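Local coordinates for RagB/SusD domain protein (Flavobacterium johnsoniae, PDB 5J5U), which binds chitin and, as a SusD homolog of a chitin-utilization locus, probably helps pass chitin oligosaccharides to an outer-membrane transporter, at residues A71-Y77 and I118-P123; A204-K209 and R350-A354; K277-K283 and S319-L325. All coordinates share one frame; numbering follows the deposited sequence.

Contact 1 (A71-Y77 and I118-P123)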
loop_
_atom_site.group_PDB
_atom_site.type_symbol
_atom_site.label_atom_id
_atom_site.label_comp_id
_atom_site.label_asym_id
_atom_site.label_seq_id
_atom_site.Cartn_x
_atom_site.Cartn_y
_atom_site.Cartn_z
ATOM N N ALA A 71 7.834 8.151 11.601
ATOM C CA ALA A 71 6.599 7.700 12.257
ATOM C C ALA A 71 6.294 6.183 12.107
ATOM O O ALA A 71 5.948 5.506 13.090
ATOM C CB ALA A 71 5.428 8.516 11.738
ATOM N N LEU A 72 6.394 5.657 10.882
ATOM C CA LEU A 72 6.236 4.211 10.667
ATOM C C LEU A 72 7.248 3.418 11.527
ATOM O O LEU A 72 6.864 2.510 12.257
ATOM C CB LEU A 72 6.412 3.855 9.187
ATOM C CG LEU A 72 6.138 2.413 8.749
ATOM C CD1 LEU A 72 4.670 2.100 8.921
ATOM C CD2 LEU A 72 6.567 2.180 7.309
ATOM N N TRP A 73 8.531 3.782 11.449
ATOM C CA TRP A 73 9.561 3.130 12.255
ATOM C C TRP A 73 9.193 3.066 13.745
ATOM O O TRP A 73 9.094 1.989 14.352
ATOM C CB TRP A 73 10.872 3.871 12.083
ATOM C CG TRP A 73 12.014 3.368 12.912
ATOM C CD1 TRP A 73 12.235 3.597 14.239
ATOM C CD2 TRP A 73 13.127 2.596 12.446
ATOM N NE1 TRP A 73 13.405 2.989 14.633
ATOM C CE2 TRP A 73 13.980 2.384 13.547
ATOM C CE3 TRP A 73 13.484 2.064 11.201
ATOM C CZ2 TRP A 73 15.159 1.664 13.445
ATOM C CZ3 TRP A 73 14.651 1.345 11.100
ATOM C CH2 TRP A 73 15.477 1.152 12.224
ATOM N N ARG A 74 8.973 4.244 14.306
ATOM C CA ARG A 74 8.718 4.388 15.725
ATOM C C ARG A 74 7.502 3.590 16.179
ATOM O O ARG A 74 7.566 2.901 17.202
ATOM C CB ARG A 74 8.530 5.852 16.071
ATOM C CG ARG A 74 7.856 6.068 17.399
ATOM C CD ARG A 74 7.549 7.537 17.599
ATOM N NE ARG A 74 7.276 7.830 19.007
ATOM C CZ ARG A 74 6.066 7.803 19.560
ATOM N NH1 ARG A 74 4.993 7.511 18.824
ATOM N NH2 ARG A 74 5.929 8.079 20.853
ATOM N N ASN A 75 6.412 3.631 15.408
ATOM C CA ASN A 75 5.202 2.989 15.887
ATOM C C ASN A 75 5.167 1.495 15.617
ATOM O O ASN A 75 4.615 0.719 16.416
ATOM C CB ASN A 75 3.961 3.666 15.318
ATOM C CG ASN A 75 3.545 4.882 16.148
ATOM O OD1 ASN A 75 4.381 5.544 16.761
ATOM N ND2 ASN A 75 2.253 5.120 16.239
ATOM N N VAL A 76 5.773 1.066 14.525
ATOM C CA VAL A 76 5.882 -0.366 14.310
ATOM C C VAL A 76 6.750 -1.005 15.415
ATOM O O VAL A 76 6.354 -2.001 16.005
ATOM C CB VAL A 76 6.459 -0.706 12.905
ATOM C CG1 VAL A 76 7.004 -2.118 12.879
ATOM C CG2 VAL A 76 5.389 -0.529 11.845
ATOM N N TYR A 77 7.891 -0.412 15.744
ATOM C CA TYR A 77 8.694 -1.028 16.782
ATOM C C TYR A 77 8.080 -0.864 18.176
ATOM O O TYR A 77 8.225 -1.746 19.011
ATOM C CB TYR A 77 10.120 -0.482 16.756
ATOM C CG TYR A 77 10.900 -1.042 15.592
ATOM C CD1 TYR A 77 11.104 -2.417 15.461
ATOM C CD2 TYR A 77 11.411 -0.210 14.613
ATOM C CE1 TYR A 77 11.821 -2.937 14.385
ATOM C CE2 TYR A 77 12.111 -0.720 13.537
ATOM C CZ TYR A 77 12.305 -2.077 13.421
ATOM O OH TYR A 77 13.001 -2.555 12.338
ATOM N N ILE A 118 9.977 0.568 3.262
ATOM C CA ILE A 118 10.151 2.005 3.410
ATOM C C ILE A 118 11.618 2.348 3.819
ATOM O O ILE A 118 12.176 3.347 3.335
ATOM C CB ILE A 118 9.131 2.581 4.393
ATOM C CG1 ILE A 118 7.769 2.728 3.707
ATOM C CG2 ILE A 118 9.554 3.962 4.890
ATOM C CD1 ILE A 118 7.746 3.852 2.666
ATOM N N TYR A 119 12.265 1.538 4.667
ATOM C CA TYR A 119 13.575 1.990 5.184
ATOM C C TYR A 119 14.756 1.187 4.673
ATOM O O TYR A 119 15.907 1.587 4.850
ATOM C CB TYR A 119 13.587 1.978 6.712
ATOM C CG TYR A 119 12.545 2.872 7.342
ATOM C CD1 TYR A 119 12.769 4.231 7.492
ATOM C CD2 TYR A 119 11.326 2.348 7.798
ATOM C CE1 TYR A 119 11.816 5.062 8.085
ATOM C CE2 TYR A 119 10.355 3.178 8.381
ATOM C CZ TYR A 119 10.628 4.540 8.527
ATOM O OH TYR A 119 9.690 5.386 9.099
ATOM N N GLY A 120 14.481 0.032 4.072
ATOM C CA GLY A 120 15.534 -0.834 3.576
ATOM C C GLY A 120 15.971 -1.882 4.580
ATOM O O GLY A 120 15.135 -2.654 5.077
ATOM N N ASP A 121 17.276 -1.937 4.861
ATOM C CA ASP A 121 17.787 -2.837 5.888
ATOM C C ASP A 121 17.278 -2.359 7.242
ATOM O O ASP A 121 17.405 -1.192 7.573
ATOM C CB ASP A 121 19.322 -2.897 5.909
ATOM C CG ASP A 121 19.927 -3.504 4.639
ATOM O OD1 ASP A 121 19.204 -4.029 3.765
ATOM O OD2 ASP A 121 21.167 -3.456 4.520
ATOM N N VAL A 122 16.671 -3.248 8.015
ATOM C CA VAL A 122 16.086 -2.864 9.304
ATOM C C VAL A 122 16.258 -3.982 10.327
ATOM O O VAL A 122 16.364 -5.151 9.958
ATOM C CB VAL A 122 14.557 -2.543 9.193
ATOM C CG1 VAL A 122 14.287 -1.366 8.269
ATOM C CG2 VAL A 122 13.795 -3.764 8.761
ATOM N N PRO A 123 16.269 -3.633 11.619
ATOM C CA PRO A 123 16.192 -4.703 12.628
ATOM C C PRO A 123 14.938 -5.574 12.440
ATOM O O PRO A 123 13.795 -5.089 12.299
ATOM C CB PRO A 123 16.149 -3.943 13.963
ATOM C CG PRO A 123 16.819 -2.632 13.668
ATOM C CD PRO A 123 16.526 -2.307 12.213
#

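Contact 2 (A204-K209 and R350-A354)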
loop_
_atom_site.group_PDB
_atom_site.type_symbol
_atom_site.label_atom_id
_atom_site.label_comp_id
_atom_site.label_asym_id
_atom_site.label_seq_id
_atom_site.Cartn_x
_atom_site.Cartn_y
_atom_site.Cartn_z
ATOM N N ALA A 204 12.313 -14.452 -7.979
ATOM C CA ALA A 204 11.026 -13.808 -8.207
ATOM C C ALA A 204 10.044 -14.752 -8.929
ATOM O O ALA A 204 8.942 -15.042 -8.417
ATOM C CB ALA A 204 11.222 -12.501 -8.990
ATOM N N GLU A 205 10.457 -15.262 -10.089
ATOM C CA GLU A 205 9.645 -16.221 -10.839
ATOM C C GLU A 205 9.250 -17.429 -9.985
ATOM O O GLU A 205 8.071 -17.787 -9.889
ATOM C CB GLU A 205 10.399 -16.710 -12.084
ATOM C CG GLU A 205 9.807 -17.985 -12.696
ATOM C CD GLU A 205 10.261 -18.264 -14.124
ATOM O OE1 GLU A 205 11.350 -17.781 -14.546
ATOM O OE2 GLU A 205 9.513 -18.985 -14.819
ATOM N N LYS A 206 10.248 -18.042 -9.362
ATOM C CA LYS A 206 10.032 -19.221 -8.535
ATOM C C LYS A 206 8.921 -18.994 -7.505
ATOM O O LYS A 206 8.002 -19.807 -7.363
ATOM C CB LYS A 206 11.336 -19.595 -7.828
ATOM C CG LYS A 206 11.249 -20.833 -6.954
ATOM C CD LYS A 206 12.525 -21.016 -6.144
ATOM C CE LYS A 206 12.501 -22.312 -5.369
ATOM N NZ LYS A 206 13.522 -22.257 -4.292
ATOM N N GLN A 207 9.012 -17.872 -6.799
ATOM C CA GLN A 207 8.084 -17.568 -5.721
ATOM C C GLN A 207 6.682 -17.155 -6.228
ATOM O O GLN A 207 5.668 -17.435 -5.572
ATOM C CB GLN A 207 8.679 -16.478 -4.842
ATOM C CG GLN A 207 9.965 -16.890 -4.184
ATOM C CD GLN A 207 9.763 -17.937 -3.123
ATOM O OE1 GLN A 207 8.661 -18.099 -2.599
ATOM N NE2 GLN A 207 10.830 -18.658 -2.794
ATOM N N ALA A 208 6.628 -16.475 -7.372
ATOM C CA ALA A 208 5.351 -16.154 -8.009
ATOM C C ALA A 208 4.604 -17.416 -8.364
ATOM O O ALA A 208 3.477 -17.613 -7.925
ATOM C CB ALA A 208 5.552 -15.355 -9.229
ATOM N N LYS A 209 5.241 -18.246 -9.189
ATOM C CA LYS A 209 4.711 -19.562 -9.529
ATOM C C LYS A 209 4.231 -20.317 -8.287
ATOM O O LYS A 209 3.084 -20.782 -8.252
ATOM C CB LYS A 209 5.760 -20.395 -10.265
ATOM C CG LYS A 209 5.166 -21.603 -10.978
ATOM C CD LYS A 209 6.220 -22.394 -11.722
ATOM C CE LYS A 209 5.636 -23.667 -12.308
ATOM N NZ LYS A 209 6.707 -24.427 -12.996
ATOM N N ARG A 350 5.496 -12.097 -18.225
ATOM C CA ARG A 350 6.899 -12.474 -18.127
ATOM C C ARG A 350 7.107 -13.965 -18.378
ATOM O O ARG A 350 8.233 -14.450 -18.379
ATOM C CB ARG A 350 7.452 -12.096 -16.753
ATOM C CG ARG A 350 7.557 -10.601 -16.506
ATOM C CD ARG A 350 7.808 -10.329 -15.033
ATOM N NE ARG A 350 7.887 -8.903 -14.749
ATOM C CZ ARG A 350 9.024 -8.231 -14.676
ATOM N NH1 ARG A 350 10.173 -8.867 -14.875
ATOM N NH2 ARG A 350 9.010 -6.935 -14.399
ATOM N N GLY A 351 6.016 -14.695 -18.561
ATOM C CA GLY A 351 6.106 -16.125 -18.770
ATOM C C GLY A 351 6.425 -16.882 -17.499
ATOM O O GLY A 351 6.913 -18.015 -17.545
ATOM N N TRP A 352 6.186 -16.246 -16.357
ATOM C CA TRP A 352 6.490 -16.863 -15.073
ATOM C C TRP A 352 5.391 -17.818 -14.594
ATOM O O TRP A 352 5.679 -18.827 -13.960
ATOM C CB TRP A 352 6.732 -15.778 -14.028
ATOM C CG TRP A 352 8.003 -14.995 -14.243
ATOM C CD1 TRP A 352 8.931 -15.181 -15.234
ATOM C CD2 TRP A 352 8.507 -13.931 -13.420
ATOM N NE1 TRP A 352 9.970 -14.286 -15.089
ATOM C CE2 TRP A 352 9.738 -13.513 -13.982
ATOM C CE3 TRP A 352 8.039 -13.290 -12.262
ATOM C CZ2 TRP A 352 10.501 -12.480 -13.432
ATOM C CZ3 TRP A 352 8.801 -12.263 -11.717
ATOM C CH2 TRP A 352 10.023 -11.871 -12.306
ATOM N N VAL A 353 4.137 -17.511 -14.911
ATOM C CA VAL A 353 3.021 -18.385 -14.546
ATOM C C VAL A 353 2.203 -18.698 -15.789
ATOM O O VAL A 353 2.332 -18.013 -16.817
ATOM C CB VAL A 353 2.088 -17.770 -13.470
ATOM C CG1 VAL A 353 2.871 -17.471 -12.187
ATOM C CG2 VAL A 353 1.383 -16.513 -13.992
ATOM N N ALA A 354 1.370 -19.736 -15.698
ATOM C CA ALA A 354 0.593 -20.202 -16.850
ATOM C C ALA A 354 -0.705 -19.429 -17.051
ATOM O O ALA A 354 -1.539 -19.338 -16.151
ATOM C CB ALA A 354 0.291 -21.694 -16.711
#

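Contact 3 (K277-K283 and S319-L325)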
loop_
_atom_site.group_PDB
_atom_site.type_symbol
_atom_site.label_atom_id
_atom_site.label_comp_id
_atom_site.label_asym_id
_atom_site.label_seq_id
_atom_site.Cartn_x
_atom_site.Cartn_y
_atom_site.Cartn_z
ATOM N N LYS A 277 -16.579 8.698 -10.274
ATOM C CA LYS A 277 -17.557 9.291 -9.346
ATOM C C LYS A 277 -17.758 8.463 -8.079
ATOM O O LYS A 277 -18.315 8.957 -7.087
ATOM C CB LYS A 277 -18.914 9.499 -10.043
ATOM C CG LYS A 277 -18.829 10.206 -11.376
ATOM C CD LYS A 277 -20.174 10.156 -12.099
ATOM C CE LYS A 277 -20.237 11.154 -13.234
ATOM N NZ LYS A 277 -21.559 11.098 -13.912
ATOM N N MET A 278 -17.311 7.209 -8.104
ATOM C CA MET A 278 -17.284 6.420 -6.879
ATOM C C MET A 278 -16.256 7.027 -5.926
ATOM O O MET A 278 -16.372 6.882 -4.713
ATOM C CB MET A 278 -16.938 4.956 -7.174
ATOM C CG MET A 278 -17.863 4.279 -8.191
ATOM S SD MET A 278 -17.416 2.567 -8.552
ATOM C CE MET A 278 -17.679 1.822 -6.937
ATOM N N LEU A 279 -15.246 7.698 -6.487
ATOM C CA LEU A 279 -14.142 8.253 -5.693
ATOM C C LEU A 279 -14.251 9.770 -5.498
ATOM O O LEU A 279 -14.075 10.265 -4.393
ATOM C CB LEU A 279 -12.784 7.926 -6.353
ATOM C CG LEU A 279 -12.352 6.463 -6.428
ATOM C CD1 LEU A 279 -11.169 6.275 -7.365
ATOM C CD2 LEU A 279 -12.032 5.935 -5.053
ATOM N N ALA A 280 -14.521 10.501 -6.580
ATOM C CA ALA A 280 -14.463 11.965 -6.559
ATOM C C ALA A 280 -15.837 12.654 -6.480
ATOM O O ALA A 280 -16.808 12.229 -7.106
ATOM C CB ALA A 280 -13.728 12.459 -7.780
ATOM N N THR A 281 -15.896 13.749 -5.736
ATOM C CA THR A 281 -17.056 14.606 -5.741
ATOM C C THR A 281 -16.868 15.661 -6.829
ATOM O O THR A 281 -15.737 16.091 -7.098
ATOM C CB THR A 281 -17.254 15.296 -4.403
ATOM O OG1 THR A 281 -16.166 16.197 -4.174
ATOM C CG2 THR A 281 -17.346 14.279 -3.277
ATOM N N PRO A 282 -17.971 16.084 -7.464
ATOM C CA PRO A 282 -17.882 17.035 -8.585
ATOM C C PRO A 282 -17.464 18.436 -8.144
ATOM O O PRO A 282 -17.638 18.770 -6.982
ATOM C CB PRO A 282 -19.314 17.047 -9.138
ATOM C CG PRO A 282 -20.180 16.669 -7.950
ATOM C CD PRO A 282 -19.363 15.678 -7.173
ATOM N N LYS A 283 -16.909 19.239 -9.049
ATOM C CA LYS A 283 -16.651 20.649 -8.749
ATOM C C LYS A 283 -17.968 21.382 -8.460
ATOM O O LYS A 283 -19.011 21.044 -9.034
ATOM C CB LYS A 283 -15.932 21.328 -9.918
ATOM C CG LYS A 283 -14.589 20.732 -10.281
ATOM C CD LYS A 283 -14.211 21.087 -11.728
ATOM C CE LYS A 283 -14.299 22.586 -12.003
ATOM N NZ LYS A 283 -13.904 22.865 -13.409
ATOM N N SER A 319 -12.384 18.893 -7.935
ATOM C CA SER A 319 -13.073 17.749 -7.353
ATOM C C SER A 319 -12.549 17.445 -5.963
ATOM O O SER A 319 -11.360 17.657 -5.666
ATOM C CB SER A 319 -12.906 16.495 -8.223
ATOM O OG SER A 319 -13.686 16.553 -9.408
ATOM N N GLY A 320 -13.436 16.909 -5.134
ATOM C CA GLY A 320 -13.122 16.503 -3.778
ATOM C C GLY A 320 -13.168 14.992 -3.584
ATOM O O GLY A 320 -13.112 14.216 -4.532
ATOM N N ILE A 321 -13.247 14.567 -2.331
ATOM C CA ILE A 321 -13.245 13.149 -2.037
ATOM C C ILE A 321 -14.575 12.769 -1.426
ATOM O O ILE A 321 -15.056 13.455 -0.527
ATOM C CB ILE A 321 -12.090 12.771 -1.093
ATOM C CG1 ILE A 321 -10.746 13.029 -1.787
ATOM C CG2 ILE A 321 -12.225 11.319 -0.647
ATOM C CD1 ILE A 321 -9.537 12.999 -0.857
ATOM N N GLN A 322 -15.166 11.689 -1.931
ATOM C CA GLN A 322 -16.468 11.249 -1.445
ATOM C C GLN A 322 -16.387 11.010 0.050
ATOM O O GLN A 322 -15.432 10.396 0.539
ATOM C CB GLN A 322 -16.942 9.990 -2.175
ATOM C CG GLN A 322 -17.373 10.217 -3.634
ATOM C CD GLN A 322 -18.803 10.755 -3.755
ATOM O OE1 GLN A 322 -19.411 11.169 -2.765
ATOM N NE2 GLN A 322 -19.347 10.736 -4.974
ATOM N N PRO A 323 -17.388 11.520 0.779
ATOM C CA PRO A 323 -17.432 11.545 2.253
ATOM C C PRO A 323 -17.307 10.164 2.891
ATOM O O PRO A 323 -16.690 10.047 3.948
ATOM C CB PRO A 323 -18.808 12.153 2.558
ATOM C CG PRO A 323 -19.196 12.891 1.288
ATOM C CD PRO A 323 -18.559 12.163 0.156
ATOM N N TYR A 324 -17.864 9.132 2.261
ATOM C CA TYR A 324 -17.863 7.797 2.868
ATOM C C TYR A 324 -16.434 7.221 2.926
ATOM O O TYR A 324 -16.132 6.309 3.719
ATOM C CB TYR A 324 -18.825 6.854 2.109
ATOM C CG TYR A 324 -18.749 6.918 0.580
ATOM C CD1 TYR A 324 -19.649 7.692 -0.152
ATOM C CD2 TYR A 324 -17.805 6.185 -0.126
ATOM C CE1 TYR A 324 -19.594 7.749 -1.534
ATOM C CE2 TYR A 324 -17.742 6.230 -1.524
ATOM C CZ TYR A 324 -18.641 7.014 -2.213
ATOM O OH TYR A 324 -18.580 7.072 -3.583
ATOM N N LEU A 325 -15.552 7.774 2.094
ATOM C CA LEU A 325 -14.145 7.371 2.093
ATOM C C LEU A 325 -13.356 7.971 3.262
ATOM O O LEU A 325 -12.233 7.568 3.508
ATOM C CB LEU A 325 -13.481 7.759 0.773
ATOM C CG LEU A 325 -14.134 7.208 -0.484
ATOM C CD1 LEU A 325 -13.597 7.902 -1.749
ATOM C CD2 LEU A 325 -13.916 5.712 -0.536
#

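Contact 1 (A71-Y77 and I118-P123)
Trp73 sets the edge of its six-membered ring against the face of Tyr119. This is a T-shaped stack, with centroids 5.5 Å apart and planes at 82°. With CG trans to the main-chain nitrogen (chi1 177°), the indole points past the face of Tyr119 toward Val122 and Pro123. Its far corner, CH2, lies 3.6 Å from Pro123 CD. The phenol oxygen of Tyr119 accepts the backbone N-H of Trp73, with N to OH at 3.1 Å. The helix kinks here, and this N-H makes no bond to the preceding turn. Tyr119 OH also bonds Ala69 O one turn earlier, and so bridges the kink. Tyr77 OH donates to Pro123 O at 2.7 Å, in the carbonyl plane and on a lone pair. The Tyr77 edge in turn packs over the Trp73 ring, CE2 above its centre. Leu72 CD2 meets Ile118 CG1 at 3.8 Å. A phenylalanine in place of Tyr119 would probably leave the Trp73 N-H without its acceptor and Ala69 O without this donor. Gly120, with positive phi, ends helix 98-119 and turns the chain back along helix 66-90. Helix 31-45 covers Ala71 and Leu72, while Tyr140, Tyr450 and Pro451 close round Trp73.

Contact 2 (A204-K209 and R350-A354)
Trp352 lays one face of its indole against the side of helix 201-214, where Glu205 crosses it. Glu205 CB stands over the five-membered ring, 3.5 Å from its centroid and 7° off the ring normal. This is a CH-pi contact. Beyond CB the Glu205 chain runs extended over the pyrrole part of the ring, and its carboxylate lies nearly flat to the indole, with planes 17° apart. Glu205 CD comes within 3.5 Å of Trp352 CD1. The grip is thus made by the aliphatic stem and the flat side of the carboxylate. The benzene end of the indole reaches the alanines of the helix. Ala204 CB is 3.6 Å from Trp352 CH2, and Ala208 CB is 4.4 Å from Trp352 CE3. CG of Trp352 lies beside its own backbone N (chi1 -69°), and the ring is folded back so that its other face meets Arg350 CD. Glu205 and Arg350 thus cover opposite faces, over the pyrrole and the benzene part respectively. Arg350 itself is held by salt bridges to Glu346 and Glu198. Further along, Val353 CG1 rests 3.9 Å from Lys209 CA. Met194 of helix 178-195 and Ala347 of helix 337-349 also touch Trp352. Gly351 has positive phi and forms a Schellman motif at the end of helix 337-349. This helix-ending turn presents Trp352 to helix 201-214, joining the two within the helical SusD-like fold.

Contact 3 (K277-K283 and S319-L325)
Gln322 and Tyr324 bond the carbonyls at the end of helix 276-279. Gln322 NE2 donates to Lys277 O at 2.9 Å, nearly along the C=O axis, with that oxygen 18° out of the Gln322 amide plane. The Gln322 chain is bent at chi2 (-81°), which turns the amide back to that oxygen. Tyr324 OH donates to Met278 O, a very short bond of 2.5 Å, with the oxygen at the ring edge. Leu279 O takes the backbone N-H of Gln322 at 3.0 Å. Three successive carbonyls are thus satisfied from 319-325. The chain then pairs as a short antiparallel bridge. Thr281 and Gly320 form the hydrogen-bonded pair: Thr281 N donates to Gly320 O, and Gly320 N to Thr281 O, each at 3.1 Å. A weak second bond runs from Gly320 N to Thr281 OG1 at 3.0 Å, and a CB on Gly320 would come too close to this hydroxyl. Leu325 CD1 lies 3.6 Å from Leu279 O. Ser319 OG accepts Glu300 N, and Lys283 NZ forms salt bridges with Glu296 and Glu300. The two-strand sheet lies beside strand 259-260, whose Phe260 touches Leu279 and Ile321. Helix 262-270 packs on Leu279 and Ala280 through Leu268 and Ile265.

In the fold
From the N terminus, contact 1 comes first. It closes a mostly helical loop of 40 residues and ties helix 66-90 to the end of helix 98-119. Contact 2 opens later, on helix 201-214. Before it closes, the chain enters contact 3, which joins the end of helix 276-279 to residues 319-325 and closes a 35-residue loop without helix or strand. Contact 2 then closes after helix 337-349, so contact 3 lies wholly within its span. Contact 1 is in series with both. Contact 3 sits across the chain's centre from each of the others. No two contacts touch: the smallest gap between nearest atoms, about 17 Å, is that of contacts 1 and 2.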